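Local structure of bifunctional endo-1,4-beta-xylanase A (Neocallimastix patriciarum, 2VG9) at residues V107-Y112 / P147-G152; L93-W98 / I172-H177; Y113-E116 / W121-D124; Y192-N197 / L212-T217. The protein cleaves internal beta-1,4-xylosidic bonds of xylan as a family 11 glycoside hydrolase with a jelly-roll fold. All blocks are in the same frame, centred on the assembly; numbering follows the deposited sequence.

Contact 1: residues V107-Y112 / P147-G152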
loop_
_atom_site.group_PDB
_atom_site.type_symbol
_atom_site.label_atom_id
_atom_site.label_comp_id
_atom_site.label_asym_id
_atom_site.label_seq_id
_atom_site.Cartn_x
_atom_site.Cartn_y
_atom_site.Cartn_z
ATOM N N VAL A 107 19.688 9.051 -4.577
ATOM C CA VAL A 107 18.318 8.869 -4.091
ATOM C C VAL A 107 17.996 7.374 -4.042
ATOM O O VAL A 107 18.203 6.671 -5.014
ATOM C CB VAL A 107 17.281 9.517 -5.055
ATOM C CG1 VAL A 107 15.850 9.363 -4.509
ATOM C CG2 VAL A 107 17.620 10.975 -5.362
ATOM N N PRO A 108 17.425 6.884 -2.927
ATOM C CA PRO A 108 17.056 5.463 -2.915
ATOM C C PRO A 108 15.717 5.141 -3.612
ATOM O O PRO A 108 14.844 6.016 -3.775
ATOM C CB PRO A 108 16.993 5.133 -1.416
ATOM C CG PRO A 108 16.606 6.429 -0.771
ATOM C CD PRO A 108 17.087 7.552 -1.661
ATOM N N LEU A 109 15.577 3.882 -4.011
ATOM C CA LEU A 109 14.322 3.339 -4.496
ATOM C C LEU A 109 13.495 3.077 -3.243
ATOM O O LEU A 109 14.005 2.473 -2.298
ATOM C CB LEU A 109 14.605 2.019 -5.220
ATOM C CG LEU A 109 13.712 1.298 -6.249
ATOM C CD1 LEU A 109 13.453 -0.146 -5.898
ATOM C CD2 LEU A 109 12.434 2.019 -6.705
ATOM N N VAL A 110 12.240 3.536 -3.207
ATOM C CA VAL A 110 11.438 3.453 -1.961
ATOM C C VAL A 110 10.098 2.795 -2.251
ATOM O O VAL A 110 9.445 3.153 -3.225
ATOM C CB VAL A 110 11.200 4.864 -1.343
ATOM C CG1 VAL A 110 10.155 4.836 -0.219
ATOM C CG2 VAL A 110 12.516 5.471 -0.869
ATOM N N GLU A 111 9.714 1.825 -1.410
ATOM C CA GLU A 111 8.339 1.310 -1.329
ATOM C C GLU A 111 7.786 1.886 -0.018
ATOM O O GLU A 111 8.420 1.769 1.033
ATOM C CB GLU A 111 8.360 -0.215 -1.281
ATOM C CG GLU A 111 7.010 -0.924 -1.233
ATOM C CD GLU A 111 7.195 -2.437 -1.242
ATOM O OE1 GLU A 111 6.443 -3.133 -1.950
ATOM O OE2 GLU A 111 8.121 -2.937 -0.549
ATOM N N TYR A 112 6.640 2.557 -0.078
ATOM C CA TYR A 112 6.119 3.274 1.092
ATOM C C TYR A 112 4.721 2.738 1.487
ATOM O O TYR A 112 3.976 2.199 0.642
ATOM C CB TYR A 112 6.107 4.798 0.840
ATOM C CG TYR A 112 5.039 5.268 -0.145
ATOM C CD1 TYR A 112 3.695 5.387 0.270
ATOM C CD2 TYR A 112 5.359 5.586 -1.480
ATOM C CE1 TYR A 112 2.687 5.806 -0.600
ATOM C CE2 TYR A 112 4.333 6.058 -2.399
ATOM C CZ TYR A 112 3.002 6.146 -1.925
ATOM O OH TYR A 112 1.958 6.574 -2.713
ATOM N N PRO A 147 12.219 -8.502 -4.641
ATOM C CA PRO A 147 11.754 -8.026 -5.937
ATOM C C PRO A 147 11.137 -6.626 -5.836
ATOM O O PRO A 147 10.587 -6.262 -4.805
ATOM C CB PRO A 147 10.702 -9.072 -6.351
ATOM C CG PRO A 147 10.257 -9.688 -5.051
ATOM C CD PRO A 147 11.501 -9.717 -4.208
ATOM N N THR A 148 11.200 -5.894 -6.936
ATOM C CA THR A 148 11.035 -4.460 -6.973
ATOM C C THR A 148 10.206 -4.125 -8.230
ATOM O O THR A 148 10.020 -4.995 -9.092
ATOM C CB THR A 148 12.482 -3.874 -6.976
ATOM O OG1 THR A 148 12.814 -3.311 -5.692
ATOM C CG2 THR A 148 12.752 -2.931 -8.083
ATOM N N ILE A 149 9.698 -2.893 -8.342
ATOM C CA ILE A 149 9.008 -2.459 -9.569
ATOM C C ILE A 149 9.922 -2.490 -10.812
ATOM O O ILE A 149 9.443 -2.437 -11.942
ATOM C CB ILE A 149 8.387 -1.022 -9.436
ATOM C CG1 ILE A 149 9.426 -0.027 -8.872
ATOM C CG2 ILE A 149 7.040 -1.094 -8.667
ATOM C CD1 ILE A 149 9.064 1.448 -9.013
ATOM N N ASN A 150 11.226 -2.564 -10.568
ATOM C CA ASN A 150 12.276 -2.530 -11.595
ATOM C C ASN A 150 12.806 -3.909 -12.027
ATOM O O ASN A 150 13.585 -4.007 -12.985
ATOM C CB ASN A 150 13.443 -1.676 -11.090
ATOM C CG ASN A 150 13.131 -0.199 -11.107
ATOM O OD1 ASN A 150 12.157 0.229 -11.714
ATOM N ND2 ASN A 150 13.952 0.590 -10.432
ATOM N N GLY A 151 12.414 -4.969 -11.323
ATOM C CA GLY A 151 12.947 -6.317 -11.614
ATOM C C GLY A 151 13.250 -7.133 -10.371
ATOM O O GLY A 151 12.556 -7.018 -9.343
ATOM N N GLY A 152 14.302 -7.939 -10.449
ATOM C CA GLY A 152 14.586 -8.941 -9.421
ATOM C C GLY A 152 15.224 -8.411 -8.151
ATOM O O GLY A 152 15.710 -7.279 -8.114
#
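The thumb of the family 11 jelly roll, the hairpin loop between strands 135-145 and 153-163 that overhangs the substrate cleft, meets L109 through T148, I149 and N150. Its tip is a type I turn closed by a pair of backbone bonds between T148 and G151: N of T148 to O of G151 at 3.0 Å, and a longer one from G151 N to T148 O. G151 carries backbone angles that favour glycine.

L109 sits just ahead of strand 110-115 and divides its two methyls between thumb residues. CD1 meets the T148 side chain tip to tip, 3.2 Å from the hydroxyl OG1 and 3.6 Å from the methyl CG2. CD2 goes to I149, whose CG1 is wedged between the backbone N and the carbonyl carbon (chi1 49°); from there the chain extends so that its CD1 comes 4.1 Å from L109 CD2. W98 lies against both L109 and I149 and so joins the same patch.

N150 approaches on its amide end, while its polar grip is elsewhere: OD1 accepts a bond from Q100 NE2. Towards the leucine it offers the amide nitrogen ND2, 4.2 Å from the branch carbon CG of L109.

Contact 2: residues L93-W98 / I172-H177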
loop_
_atom_site.group_PDB
_atom_site.type_symbol
_atom_site.label_atom_id
_atom_site.label_comp_id
_atom_site.label_asym_id
_atom_site.label_seq_id
_atom_site.Cartn_x
_atom_site.Cartn_y
_atom_site.Cartn_z
ATOM N N LEU A 93 -4.262 -2.843 5.991
ATOM C CA LEU A 93 -4.912 -1.956 5.027
ATOM C C LEU A 93 -4.125 -0.634 5.048
ATOM O O LEU A 93 -4.006 0.030 6.104
ATOM C CB LEU A 93 -6.362 -1.711 5.448
ATOM C CG LEU A 93 -7.280 -0.832 4.595
ATOM C CD1 LEU A 93 -7.499 -1.463 3.245
ATOM C CD2 LEU A 93 -8.625 -0.610 5.360
ATOM N N CYS A 94 -3.590 -0.259 3.886
ATOM C CA CYS A 94 -2.660 0.856 3.825
ATOM C C CYS A 94 -2.679 1.607 2.502
ATOM O O CYS A 94 -3.044 1.058 1.469
ATOM C CB CYS A 94 -1.224 0.364 4.127
ATOM S SG CYS A 94 -0.577 -0.831 2.929
ATOM N N VAL A 95 -2.260 2.866 2.530
ATOM C CA VAL A 95 -1.889 3.563 1.293
ATOM C C VAL A 95 -0.537 2.984 0.913
ATOM O O VAL A 95 0.293 2.669 1.802
ATOM C CB VAL A 95 -1.712 5.086 1.480
ATOM C CG1 VAL A 95 -1.443 5.811 0.155
ATOM C CG2 VAL A 95 -2.891 5.720 2.212
ATOM N N TYR A 96 -0.305 2.839 -0.396
ATOM C CA TYR A 96 0.867 2.134 -0.889
ATOM C C TYR A 96 1.409 2.716 -2.204
ATOM O O TYR A 96 0.644 3.216 -3.008
ATOM C CB TYR A 96 0.485 0.674 -1.114
ATOM C CG TYR A 96 1.561 -0.168 -1.751
ATOM C CD1 TYR A 96 2.499 -0.857 -0.965
ATOM C CD2 TYR A 96 1.631 -0.305 -3.128
ATOM C CE1 TYR A 96 3.477 -1.648 -1.548
ATOM C CE2 TYR A 96 2.629 -1.086 -3.736
ATOM C CZ TYR A 96 3.546 -1.750 -2.948
ATOM O OH TYR A 96 4.526 -2.538 -3.555
ATOM N N GLY A 97 2.722 2.638 -2.412
ATOM C CA GLY A 97 3.278 3.030 -3.698
ATOM C C GLY A 97 4.791 2.980 -3.663
ATOM O O GLY A 97 5.378 2.408 -2.724
ATOM N N TRP A 98 5.415 3.546 -4.705
ATOM C CA TRP A 98 6.897 3.649 -4.772
ATOM C C TRP A 98 7.380 5.053 -5.101
ATOM O O TRP A 98 6.657 5.829 -5.757
ATOM C CB TRP A 98 7.459 2.677 -5.828
ATOM C CG TRP A 98 7.230 1.204 -5.528
ATOM C CD1 TRP A 98 6.048 0.522 -5.614
ATOM C CD2 TRP A 98 8.217 0.249 -5.130
ATOM N NE1 TRP A 98 6.240 -0.792 -5.289
ATOM C CE2 TRP A 98 7.559 -0.988 -4.976
ATOM C CE3 TRP A 98 9.593 0.317 -4.889
ATOM C CZ2 TRP A 98 8.236 -2.163 -4.576
ATOM C CZ3 TRP A 98 10.252 -0.814 -4.494
ATOM C CH2 TRP A 98 9.571 -2.060 -4.345
ATOM N N ILE A 172 -6.879 11.025 4.080
ATOM C CA ILE A 172 -5.426 11.044 4.257
ATOM C C ILE A 172 -4.813 12.107 3.339
ATOM O O ILE A 172 -4.989 12.078 2.111
ATOM C CB ILE A 172 -4.781 9.660 3.947
ATOM C CG1 ILE A 172 -5.407 8.553 4.850
ATOM C CG2 ILE A 172 -3.198 9.733 3.991
ATOM C CD1 ILE A 172 -5.081 7.150 4.418
ATOM N N THR A 173 -4.100 13.043 3.956
ATOM C CA THR A 173 -3.258 13.973 3.223
ATOM C C THR A 173 -1.918 13.301 2.945
ATOM O O THR A 173 -0.918 13.506 3.660
ATOM C CB THR A 173 -3.087 15.319 3.957
ATOM O OG1 THR A 173 -4.358 15.724 4.495
ATOM C CG2 THR A 173 -2.495 16.398 2.999
ATOM N N VAL A 174 -1.920 12.499 1.884
ATOM C CA VAL A 174 -0.771 11.714 1.469
ATOM C C VAL A 174 0.482 12.619 1.340
ATOM O O VAL A 174 1.578 12.245 1.783
ATOM C CB VAL A 174 -1.077 10.976 0.130
ATOM C CG1 VAL A 174 0.162 10.295 -0.425
ATOM C CG2 VAL A 174 -2.230 9.923 0.334
ATOM N N SER A 175 0.314 13.824 0.788
ATOM C CA SER A 175 1.450 14.747 0.627
ATOM C C SER A 175 2.081 15.182 1.965
ATOM O O SER A 175 3.257 15.534 1.992
ATOM C CB SER A 175 1.022 15.989 -0.198
ATOM O OG SER A 175 -0.247 16.498 0.220
ATOM N N ASP A 176 1.307 15.173 3.060
ATOM C CA ASP A 176 1.809 15.514 4.412
ATOM C C ASP A 176 2.734 14.401 4.987
ATOM O O ASP A 176 3.712 14.695 5.660
ATOM C CB ASP A 176 0.648 15.780 5.388
ATOM C CG ASP A 176 0.119 17.196 5.318
ATOM O OD1 ASP A 176 0.590 17.973 4.445
ATOM O OD2 ASP A 176 -0.784 17.515 6.141
ATOM N N HIS A 177 2.411 13.132 4.706
ATOM C CA HIS A 177 3.278 11.997 5.016
ATOM C C HIS A 177 4.574 12.127 4.247
ATOM O O HIS A 177 5.643 11.985 4.834
ATOM C CB HIS A 177 2.584 10.667 4.711
ATOM C CG HIS A 177 1.481 10.344 5.678
ATOM N ND1 HIS A 177 0.180 10.785 5.508
ATOM C CD2 HIS A 177 1.496 9.676 6.851
ATOM C CE1 HIS A 177 -0.561 10.374 6.524
ATOM N NE2 HIS A 177 0.215 9.710 7.353
#
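The rings of Y96, W98 and H177 take no part in the packing of V95 on I172 and V174. Y96 and W98 belong to the other side of strand 89-100. R56 forms a cation-pi pair with the Y96 ring, Y113 meets that ring edge-to-face, and F156 meets W98 with the planes inclined by about 40°. W98 NE1 donates to Y96 OH at 3.0 Å, but the bond is bent to 130° at the hydrogen and the oxygen stands well out of the indole plane; the same hydroxyl also bonds to E111 OE1. On the helix side, H177 is edge-to-face with Y137, and its ND1 makes a weak bond to T173 O.

Between these ring groups the contact itself is aliphatic. V95 has CG1 anti to its backbone N (chi1 -175°), which splits the two methyls between two partners. CG2 slides past I172 CD1 at 3.4 Å, tighter than ordinary carbon packing, while CG1 lies 4.2 Å from V174 CG2 on the first turn of helix 174-182.

I172 belongs to strand 169-173 at the edge of the outer six-stranded sheet, so V95 joins the two layers of the sandwich just where the chain passes into the helix. With V95, I172 and V174 all buried, cohesion here rests on dispersion and on water being excluded, and the polar bonding is left to the residues round about.

Contact 3: residues Y113-E116 / W121-D124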
loop_
_atom_site.group_PDB
_atom_site.type_symbol
_atom_site.label_atom_id
_atom_site.label_comp_id
_atom_site.label_asym_id
_atom_site.label_seq_id
_atom_site.Cartn_x
_atom_site.Cartn_y
_atom_site.Cartn_z
ATOM N N TYR A 113 4.416 2.841 2.779
ATOM C CA TYR A 113 3.190 2.336 3.381
ATOM C C TYR A 113 2.658 3.391 4.342
ATOM O O TYR A 113 3.380 3.884 5.227
ATOM C CB TYR A 113 3.456 1.076 4.200
ATOM C CG TYR A 113 4.018 -0.067 3.429
ATOM C CD1 TYR A 113 3.208 -1.108 2.977
ATOM C CD2 TYR A 113 5.387 -0.135 3.185
ATOM C CE1 TYR A 113 3.756 -2.171 2.250
ATOM C CE2 TYR A 113 5.933 -1.162 2.474
ATOM C CZ TYR A 113 5.127 -2.175 2.015
ATOM O OH TYR A 113 5.745 -3.190 1.322
ATOM N N ILE A 114 1.392 3.739 4.187
ATOM C CA ILE A 114 0.745 4.530 5.214
ATOM C C ILE A 114 -0.336 3.618 5.774
ATOM O O ILE A 114 -1.395 3.434 5.151
ATOM C CB ILE A 114 0.147 5.852 4.666
ATOM C CG1 ILE A 114 1.265 6.735 4.069
ATOM C CG2 ILE A 114 -0.581 6.622 5.774
ATOM C CD1 ILE A 114 0.718 7.819 3.164
ATOM N N ILE A 115 -0.043 3.013 6.930
ATOM C CA ILE A 115 -0.871 1.901 7.399
ATOM C C ILE A 115 -1.952 2.402 8.327
ATOM O O ILE A 115 -1.666 2.896 9.420
ATOM C CB ILE A 115 -0.032 0.783 8.070
ATOM C CG1 ILE A 115 1.132 0.368 7.155
ATOM C CG2 ILE A 115 -0.918 -0.397 8.477
ATOM C CD1 ILE A 115 2.037 -0.743 7.722
ATOM N N GLU A 116 -3.194 2.233 7.868
ATOM C CA GLU A 116 -4.400 2.693 8.555
ATOM C C GLU A 116 -4.979 1.675 9.530
ATOM O O GLU A 116 -5.569 2.041 10.550
ATOM C CB GLU A 116 -5.458 3.060 7.504
ATOM C CG GLU A 116 -5.019 4.209 6.638
ATOM C CD GLU A 116 -5.086 5.547 7.412
ATOM O OE1 GLU A 116 -6.207 6.101 7.564
ATOM O OE2 GLU A 116 -4.022 6.022 7.874
ATOM N N TRP A 121 -0.098 -8.224 13.475
ATOM C CA TRP A 121 1.298 -7.790 13.334
ATOM C C TRP A 121 1.410 -6.682 12.317
ATOM O O TRP A 121 0.730 -6.692 11.285
ATOM C CB TRP A 121 2.188 -8.965 12.886
ATOM C CG TRP A 121 3.663 -8.646 12.780
ATOM C CD1 TRP A 121 4.605 -8.731 13.787
ATOM C CD2 TRP A 121 4.371 -8.234 11.608
ATOM N NE1 TRP A 121 5.843 -8.387 13.300
ATOM C CE2 TRP A 121 5.728 -8.072 11.969
ATOM C CE3 TRP A 121 3.989 -7.980 10.278
ATOM C CZ2 TRP A 121 6.699 -7.669 11.054
ATOM C CZ3 TRP A 121 4.957 -7.572 9.373
ATOM C CH2 TRP A 121 6.293 -7.416 9.767
ATOM N N VAL A 122 2.299 -5.744 12.605
ATOM C CA VAL A 122 2.605 -4.636 11.686
ATOM C C VAL A 122 4.117 -4.428 11.830
ATOM O O VAL A 122 4.660 -4.737 12.900
ATOM C CB VAL A 122 1.779 -3.367 12.081
ATOM C CG1 VAL A 122 2.230 -2.807 13.451
ATOM C CG2 VAL A 122 1.835 -2.267 11.014
ATOM N N PRO A 123 4.807 -4.014 10.727
ATOM C CA PRO A 123 6.191 -3.578 10.811
ATOM C C PRO A 123 6.429 -2.485 11.858
ATOM O O PRO A 123 5.546 -1.663 12.123
ATOM C CB PRO A 123 6.481 -3.023 9.396
ATOM C CG PRO A 123 5.552 -3.741 8.525
ATOM C CD PRO A 123 4.310 -3.996 9.331
ATOM N N ASP A 124 7.631 -2.517 12.445
ATOM C CA ASP A 124 8.012 -1.577 13.468
ATOM C C ASP A 124 9.541 -1.460 13.533
ATOM O O ASP A 124 10.280 -2.377 13.142
ATOM C CB ASP A 124 7.414 -2.013 14.815
ATOM C CG ASP A 124 7.468 -0.932 15.868
ATOM O OD1 ASP A 124 7.360 0.276 15.542
ATOM O OD2 ASP A 124 7.584 -1.311 17.050
#
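I115 is the residue of 113-116 that meets V122 and P123, and the side chains before and after it turn to other partners. Y113 comes first: its ring lies almost parallel to that of F160. I114 then points to the other side of the strand, where it packs on H177 and W181 of helix 174-182.

I115 follows, back on the Y113 side. Its CG1 is anti to the carbonyl carbon and the chain runs on fully extended (chi2 -180°), which carries CD1 across to the loop. There CD1 rests 3.6 Å from V122 CG2. The two side chains slide past each other in opposite directions, and the other methyl of the isoleucine, CG2, stays 4.2 Å from the same V122 CG2. Further along, I115 CD1 also comes within 4.3 Å of P123 CD, at the ring carbon next to the proline nitrogen. F160 packs against both I115 and P123, so it joins the apolar patch from strand 153-163.

E116 ends the segment as the chain turns a corner. Its carboxylate is buried and gripped by a salt bridge from R167 and by the hydroxyls of Y77 and Y137, which probably favours the charged form.

Within 121-124, P123 N lies 3.7 Å above one face of the W121 ring, towards its rim, and D124 is held by a salt bridge to K138. This loop, between strands 117-119 and 128-132, corresponds to the cord of family 11 xylanases, here resting on the curved inner sheet of the jelly roll.

Contact 4: residues Y192-N197 / L212-T217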
loop_
_atom_site.group_PDB
_atom_site.type_symbol
_atom_site.label_atom_id
_atom_site.label_comp_id
_atom_site.label_asym_id
_atom_site.label_seq_id
_atom_site.Cartn_x
_atom_site.Cartn_y
_atom_site.Cartn_z
ATOM N N TYR A 192 5.727 7.105 -8.251
ATOM C CA TYR A 192 5.242 6.053 -9.111
ATOM C C TYR A 192 3.709 5.939 -9.108
ATOM O O TYR A 192 3.098 5.910 -10.160
ATOM C CB TYR A 192 5.902 4.733 -8.682
ATOM C CG TYR A 192 5.469 3.493 -9.440
ATOM C CD1 TYR A 192 5.821 3.329 -10.782
ATOM C CD2 TYR A 192 4.740 2.472 -8.817
ATOM C CE1 TYR A 192 5.456 2.198 -11.506
ATOM C CE2 TYR A 192 4.362 1.304 -9.541
ATOM C CZ TYR A 192 4.735 1.186 -10.890
ATOM O OH TYR A 192 4.400 0.087 -11.670
ATOM N N GLU A 193 3.104 5.827 -7.921
ATOM C CA GLU A 193 1.647 5.650 -7.759
ATOM C C GLU A 193 1.255 5.932 -6.314
ATOM O O GLU A 193 2.115 6.006 -5.423
ATOM C CB GLU A 193 1.247 4.202 -8.037
ATOM C CG GLU A 193 1.727 3.271 -6.892
ATOM C CD GLU A 193 1.505 1.798 -7.172
ATOM O OE1 GLU A 193 0.494 1.448 -7.815
ATOM O OE2 GLU A 193 2.354 0.992 -6.755
ATOM N N VAL A 194 -0.053 6.084 -6.095
ATOM C CA VAL A 194 -0.634 6.210 -4.768
ATOM C C VAL A 194 -1.837 5.286 -4.802
ATOM O O VAL A 194 -2.796 5.484 -5.580
ATOM C CB VAL A 194 -1.066 7.666 -4.406
ATOM C CG1 VAL A 194 -1.764 7.716 -3.032
ATOM C CG2 VAL A 194 0.151 8.642 -4.402
ATOM N N ALA A 195 -1.772 4.252 -3.969
ATOM C CA ALA A 195 -2.762 3.206 -4.017
ATOM C C ALA A 195 -3.272 2.903 -2.641
ATOM O O ALA A 195 -2.592 3.176 -1.663
ATOM C CB ALA A 195 -2.154 1.916 -4.666
ATOM N N LEU A 196 -4.480 2.345 -2.569
ATOM C CA LEU A 196 -4.956 1.696 -1.353
ATOM C C LEU A 196 -4.818 0.171 -1.486
ATOM O O LEU A 196 -5.244 -0.413 -2.473
ATOM C CB LEU A 196 -6.383 2.098 -1.038
ATOM C CG LEU A 196 -6.787 1.641 0.356
ATOM C CD1 LEU A 196 -6.151 2.584 1.410
ATOM C CD2 LEU A 196 -8.340 1.572 0.418
ATOM N N ASN A 197 -4.234 -0.452 -0.468
ATOM C CA ASN A 197 -3.705 -1.810 -0.562
ATOM C C ASN A 197 -4.170 -2.668 0.622
ATOM O O ASN A 197 -4.068 -2.244 1.753
ATOM C CB ASN A 197 -2.158 -1.697 -0.582
ATOM C CG ASN A 197 -1.442 -3.054 -0.493
ATOM O OD1 ASN A 197 -1.611 -3.905 -1.334
ATOM N ND2 ASN A 197 -0.588 -3.216 0.517
ATOM N N LEU A 212 -13.247 5.102 -2.620
ATOM C CA LEU A 212 -11.816 5.355 -2.793
ATOM C C LEU A 212 -11.626 6.457 -3.804
ATOM O O LEU A 212 -12.004 6.317 -4.954
ATOM C CB LEU A 212 -11.037 4.098 -3.220
ATOM C CG LEU A 212 -9.532 4.291 -3.372
ATOM C CD1 LEU A 212 -8.930 4.972 -2.163
ATOM C CD2 LEU A 212 -8.850 2.919 -3.633
ATOM N N ASP A 213 -11.034 7.550 -3.359
ATOM C CA ASP A 213 -10.772 8.681 -4.248
ATOM C C ASP A 213 -9.324 9.061 -4.018
ATOM O O ASP A 213 -8.883 9.149 -2.879
ATOM C CB ASP A 213 -11.664 9.871 -3.878
ATOM C CG ASP A 213 -11.733 10.935 -4.974
ATOM O OD1 ASP A 213 -11.183 10.753 -6.073
ATOM O OD2 ASP A 213 -12.367 11.974 -4.715
ATOM N N VAL A 214 -8.593 9.247 -5.106
ATOM C CA VAL A 214 -7.182 9.686 -5.051
ATOM C C VAL A 214 -7.085 10.883 -5.980
ATOM O O VAL A 214 -7.561 10.816 -7.119
ATOM C CB VAL A 214 -6.206 8.566 -5.503
ATOM C CG1 VAL A 214 -4.753 8.982 -5.233
ATOM C CG2 VAL A 214 -6.499 7.255 -4.774
ATOM N N TYR A 215 -6.524 11.986 -5.502
ATOM C CA TYR A 215 -6.398 13.191 -6.333
ATOM C C TYR A 215 -5.153 14.053 -5.993
ATOM O O TYR A 215 -4.563 13.932 -4.897
ATOM C CB TYR A 215 -7.671 14.039 -6.219
ATOM C CG TYR A 215 -7.912 14.616 -4.824
ATOM C CD1 TYR A 215 -7.431 15.898 -4.488
ATOM C CD2 TYR A 215 -8.598 13.885 -3.852
ATOM C CE1 TYR A 215 -7.607 16.426 -3.230
ATOM C CE2 TYR A 215 -8.807 14.427 -2.571
ATOM C CZ TYR A 215 -8.301 15.688 -2.274
ATOM O OH TYR A 215 -8.477 16.248 -1.038
ATOM N N THR A 216 -4.782 14.936 -6.926
ATOM C CA THR A 216 -3.739 15.945 -6.681
ATOM C C THR A 216 -4.215 17.300 -7.125
ATOM O O THR A 216 -4.844 17.411 -8.185
ATOM C CB THR A 216 -2.495 15.778 -7.556
ATOM O OG1 THR A 216 -2.427 14.474 -8.133
ATOM C CG2 THR A 216 -1.245 16.141 -6.789
ATOM N N THR A 217 -3.885 18.323 -6.345
ATOM C CA THR A 217 -4.196 19.721 -6.685
ATOM C C THR A 217 -2.913 20.564 -6.628
ATOM O O THR A 217 -1.840 20.071 -6.200
ATOM C CB THR A 217 -5.214 20.321 -5.709
ATOM O OG1 THR A 217 -4.589 20.445 -4.428
ATOM C CG2 THR A 217 -6.433 19.433 -5.547
#
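V194 and L196 on one sheet face V214 and L212 on the other, a layer-to-layer contact in the core of the jelly-roll sandwich. Strands 190-200 and 203-216 are consecutive in the chain, yet they belong to different sheets and meet through side chains. V194 lies over V214 with their CA atoms 7.4 Å apart, and L196 is matched with L212. The alternation is clean: A195, between the two contributors of its strand, points away.

All four side chains send a gamma carbon anti to the backbone N. In V194 (chi1 176°) and V214 this is CG1, and the two CG1 methyls meet at 3.9 Å as the side chains cross at a slant. The V214 methyl also sits 4.0 Å from V194 CB, so it lies over the root of its partner as well as over its branch.

The leucines behave differently. L212 combines an anti first torsion with chi2 of 50°, spreading both its methyls over the backbone end of L196. L196 itself, with chi2 of 77°, keeps its own methyls a little farther from L212 than its CB, so the beta carbon is what L212 meets.

The surroundings are equally apolar: L75 touches both L212 and V214, while F61 and V95 pack on V194. On the other side of strand 190-200, N197 is polar and engaged, with OD1 bonded to R56 NE and ND2 to E199 OE2.

The leucine pair is thus asymmetric, methyls against a beta carbon: L212 CD2 stands 3.7 Å from L196 CB, and L212 CD1 4.0 Å from it.

How the contacts relate
Strand 89-100 ties the set together. Contact 2 uses it directly, strand 110-115 of contacts 1 and 3 pairs along one side, and strand 190-200 of contact 4 pairs along the other. V95 N bonds to I114 O at 2.8 Å, and Y96 N to A195 O at 2.6 Å. Contacts 2 and 4, with centres about 8 Å apart, form one stretch of sandwich core. Contacts 1 and 3 place the thumb against L109, ahead of strand 110-115, and the cord against I115 further along, their centres about 18 Å apart. On the cleft side, E111 OE1 lies 2.6 Å from Y96 OH, joining contacts 1 and 2. The bound cadmium ion is remote, about 12 Å from the V122 side chain.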